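Local coordinates for protein M32 carboxypeptidase (Chitinophagaceae bacterium, PDB 7A03) that probably acts as a metal-dependent carboxypeptidase of the M32 family, removing amino acids from the C-terminal ends of peptides, at residues A429-T434 / E474-I479. Numbering follows the deposited sequence.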
ATOM      1  N   ALA A 429       5.957  -9.533  -1.157  1.00 13.02           N
ATOM      2  CA  ALA A 429       5.040 -10.410  -1.868  1.00 12.95           C
ATOM      3  C   ALA A 429       5.810 -11.520  -2.561  1.00 13.25           C
ATOM      4  O   ALA A 429       5.453 -12.707  -2.444  1.00 13.97           O
ATOM      5  CB  ALA A 429       4.193  -9.600  -2.853  1.00 12.74           C
ATOM      6  N   ALA A 430       6.940 -11.161  -3.188  1.00 13.46           N
ATOM      7  CA  ALA A 430       7.691 -12.166  -3.921  1.00 13.77           C
ATOM      8  C   ALA A 430       8.303 -13.168  -2.961  1.00 14.00           C
ATOM      9  O   ALA A 430       8.223 -14.392  -3.183  1.00 14.20           O
ATOM     10  CB  ALA A 430       8.773 -11.485  -4.764  1.00 13.96           C
ATOM     11  N   GLN A 431       8.816 -12.667  -1.835  1.00 14.90           N
ATOM     12  CA  GLN A 431       9.451 -13.572  -0.893  1.00 14.25           C
ATOM     13  C   GLN A 431       8.408 -14.490  -0.288  1.00 14.44           C
ATOM     14  O   GLN A 431       8.651 -15.697  -0.126  1.00 14.41           O
ATOM     15  CB  GLN A 431      10.190 -12.765   0.177  1.00 14.57           C
ATOM     16  CG  GLN A 431      10.970 -13.591   1.184  1.00 14.58           C
ATOM     17  CD  GLN A 431      12.139 -12.819   1.772  1.00 14.75           C
ATOM     18  OE1 GLN A 431      12.541 -11.778   1.233  1.00 17.99           O
ATOM     19  NE2 GLN A 431      12.702 -13.322   2.872  1.00 15.54           N
ATOM     20  N   PHE A 432       7.207 -13.950  -0.020  1.00 13.96           N
ATOM     21  CA  PHE A 432       6.186 -14.800   0.569  1.00 13.75           C
ATOM     22  C   PHE A 432       5.704 -15.822  -0.453  1.00 13.94           C
ATOM     23  O   PHE A 432       5.560 -17.011  -0.127  1.00 15.15           O
ATOM     24  CB  PHE A 432       5.005 -13.977   1.103  1.00 13.58           C
ATOM     25  CG  PHE A 432       5.320 -13.126   2.316  1.00 14.65           C
ATOM     26  CD1 PHE A 432       6.282 -13.494   3.237  1.00 17.40           C
ATOM     27  CD2 PHE A 432       4.618 -11.948   2.532  1.00 14.96           C
ATOM     28  CE1 PHE A 432       6.550 -12.695   4.345  1.00 17.68           C
ATOM     29  CE2 PHE A 432       4.886 -11.139   3.651  1.00 14.12           C
ATOM     30  CZ  PHE A 432       5.844 -11.514   4.547  1.00 16.00           C
ATOM     31  N   PHE A 433       5.524 -15.404  -1.718  1.00 13.74           N
ATOM     32  CA  PHE A 433       4.906 -16.343  -2.646  1.00 16.65           C
ATOM     33  C   PHE A 433       5.870 -17.464  -2.997  1.00 14.61           C
ATOM     34  O   PHE A 433       5.492 -18.644  -3.018  1.00 14.92           O
ATOM     35  CB  PHE A 433       4.385 -15.652  -3.902  1.00 13.63           C
ATOM     36  CG  PHE A 433       3.598 -16.566  -4.790  1.00 13.69           C
ATOM     37  CD1 PHE A 433       2.340 -17.025  -4.397  1.00 15.77           C
ATOM     38  CD2 PHE A 433       4.128 -17.018  -5.996  1.00 16.14           C
ATOM     39  CE1 PHE A 433       1.632 -17.909  -5.198  1.00 14.21           C
ATOM     40  CE2 PHE A 433       3.404 -17.877  -6.800  1.00 17.10           C
ATOM     41  CZ  PHE A 433       2.147 -18.315  -6.402  1.00 17.02           C
ATOM     42  N   THR A 434       7.130 -17.117  -3.240  1.00 14.54           N
ATOM     43  CA  THR A 434       8.128 -18.147  -3.472  1.00 14.82           C
ATOM     44  C   THR A 434       8.189 -19.105  -2.293  1.00 16.31           C
ATOM     45  O   THR A 434       8.229 -20.331  -2.480  1.00 16.67           O
ATOM     46  CB  THR A 434       9.470 -17.483  -3.759  1.00 14.99           C
ATOM     47  OG1 THR A 434       9.358 -16.751  -4.984  1.00 17.59           O
ATOM     48  CG2 THR A 434      10.587 -18.514  -3.906  1.00 15.44           C
ATOM     49  N   GLU A 474      10.243  -9.679  11.888  1.00 19.11           N
ATOM     50  CA  GLU A 474      10.020 -10.925  12.611  1.00 20.50           C
ATOM     51  C   GLU A 474       9.088 -11.835  11.837  1.00 19.74           C
ATOM     52  O   GLU A 474       9.292 -13.053  11.798  1.00 18.09           O
ATOM     53  CB  GLU A 474       9.436 -10.633  13.995  1.00 23.99           C
ATOM     54  CG  GLU A 474      10.371  -9.832  14.888  1.00 22.45           C
ATOM     55  CD  GLU A 474       9.692  -9.370  16.163  1.00 27.80           C
ATOM     56  OE1 GLU A 474       8.443  -9.404  16.219  1.00 29.86           O
ATOM     57  OE2 GLU A 474      10.403  -8.980  17.115  1.00 33.39           O
ATOM     58  N   LEU A 475       8.056 -11.260  11.209  1.00 16.03           N
ATOM     59  CA  LEU A 475       7.122 -12.062  10.434  1.00 17.55           C
ATOM     60  C   LEU A 475       7.834 -12.732   9.265  1.00 14.34           C
ATOM     61  O   LEU A 475       7.683 -13.934   9.030  1.00 18.10           O
ATOM     62  CB  LEU A 475       5.984 -11.170   9.939  1.00 19.09           C
ATOM     63  CG  LEU A 475       4.743 -11.880   9.429  1.00 20.24           C
ATOM     64  CD1 LEU A 475       4.192 -12.847  10.461  1.00 22.98           C
ATOM     65  CD2 LEU A 475       3.690 -10.845   9.028  1.00 20.44           C
ATOM     66  N   CYS A 476       8.601 -11.947   8.514  1.00 17.43           N
ATOM     67  CA  CYS A 476       9.287 -12.481   7.352  1.00 20.32           C
ATOM     68  C   CYS A 476      10.307 -13.553   7.756  1.00 18.16           C
ATOM     69  O   CYS A 476      10.397 -14.599   7.113  1.00 18.44           O
ATOM     70  CB  CYS A 476       9.919 -11.317   6.588  1.00 18.48           C
ATOM     71  SG  CYS A 476      10.694 -11.792   5.019  1.00 18.71           S
ATOM     72  N   GLN A 477      11.040 -13.331   8.853  1.00 18.25           N
ATOM     73  CA  GLN A 477      12.000 -14.320   9.340  1.00 21.21           C
ATOM     74  C   GLN A 477      11.308 -15.604   9.802  1.00 16.77           C
ATOM     75  O   GLN A 477      11.763 -16.712   9.489  1.00 20.67           O
ATOM     76  CB  GLN A 477      12.816 -13.712  10.484  1.00 23.06           C
ATOM     77  CG  GLN A 477      13.783 -14.671  11.174  1.00 22.70           C
ATOM     78  CD  GLN A 477      14.938 -15.070  10.282  1.00 25.61           C
ATOM     79  OE1 GLN A 477      15.521 -14.235   9.587  1.00 29.22           O
ATOM     80  NE2 GLN A 477      15.277 -16.350  10.302  1.00 28.76           N
ATOM     81  N   LYS A 478      10.198 -15.472  10.535  1.00 19.44           N
ATOM     82  CA  LYS A 478       9.466 -16.644  11.004  1.00 20.37           C
ATOM     83  C   LYS A 478       8.933 -17.481   9.844  1.00 24.43           C
ATOM     84  O   LYS A 478       9.035 -18.716   9.865  1.00 23.35           O
ATOM     85  CB  LYS A 478       8.329 -16.201  11.930  1.00 21.12           C
ATOM     86  CG  LYS A 478       7.376 -17.324  12.320  1.00 24.36           C
ATOM     87  CD  LYS A 478       6.166 -16.795  13.077  1.00 29.75           C
ATOM     88  CE  LYS A 478       5.366 -17.941  13.665  1.00 27.89           C
ATOM     89  NZ  LYS A 478       4.036 -17.484  14.145  1.00 31.46           N
ATOM     90  N   ILE A 479       8.370 -16.828   8.819  1.00 19.56           N
ATOM     91  CA  ILE A 479       7.748 -17.560   7.718  1.00 21.20           C
ATOM     92  C   ILE A 479       8.783 -18.106   6.737  1.00 24.77           C
ATOM     93  O   ILE A 479       8.663 -19.243   6.263  1.00 25.92           O
ATOM     94  CB  ILE A 479       6.722 -16.666   7.002  1.00 17.92           C
ATOM     95  CG1 ILE A 479       5.551 -16.315   7.919  1.00 18.91           C
ATOM     96  CG2 ILE A 479       6.220 -17.339   5.743  1.00 21.08           C
ATOM     97  CD1 ILE A 479       4.763 -15.142   7.386  1.00 18.79           C
TER
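C476 is met by two neighbouring side chains, the ring of F432 and the amide of Q431. F432 arrives edge-on: its CE1 lies 4.1 Å from C476 CA, close to the ring plane, and 4.3 Å from C476 CB. The sulfur stands oblique to the same ring, SG 5.4 Å from the F432 centroid and 57° off the ring normal, a cysteine sulfur-aromatic contact. The C476 sulfur points to the Q431 amide, where NE2 approaches SG to 3.3 Å and CD to 3.7 Å. I479, one turn further on, extends CD1 to 4.3 Å from F432 CE1, oblique to the ring, so both C476 and I479 touch the CE1 corner. These groups join helices 420-439 and 472-480 in the mainly helical M32 carboxypeptidase fold; the local axes run nearly parallel, 23° apart. Their separation of 10.9 Å is bridged by the long side chains of the first helix, and the buried surface is small, 201 Å². Q431 has CG anti to its backbone N (chi1 -177°) and an extended chain beyond, which carries the amide across the gap. There its NE2 donates to the P483 carbonyl and is also hydrogen-bonded to T480 OG1, while OE1 accepts from Q485 N; bonds at both ends of the amide fix its rotation and satisfy a buried polar group. F432 also touches S298 of helix 293-307, and I479 leans on W458 and N462 of helix 453-462.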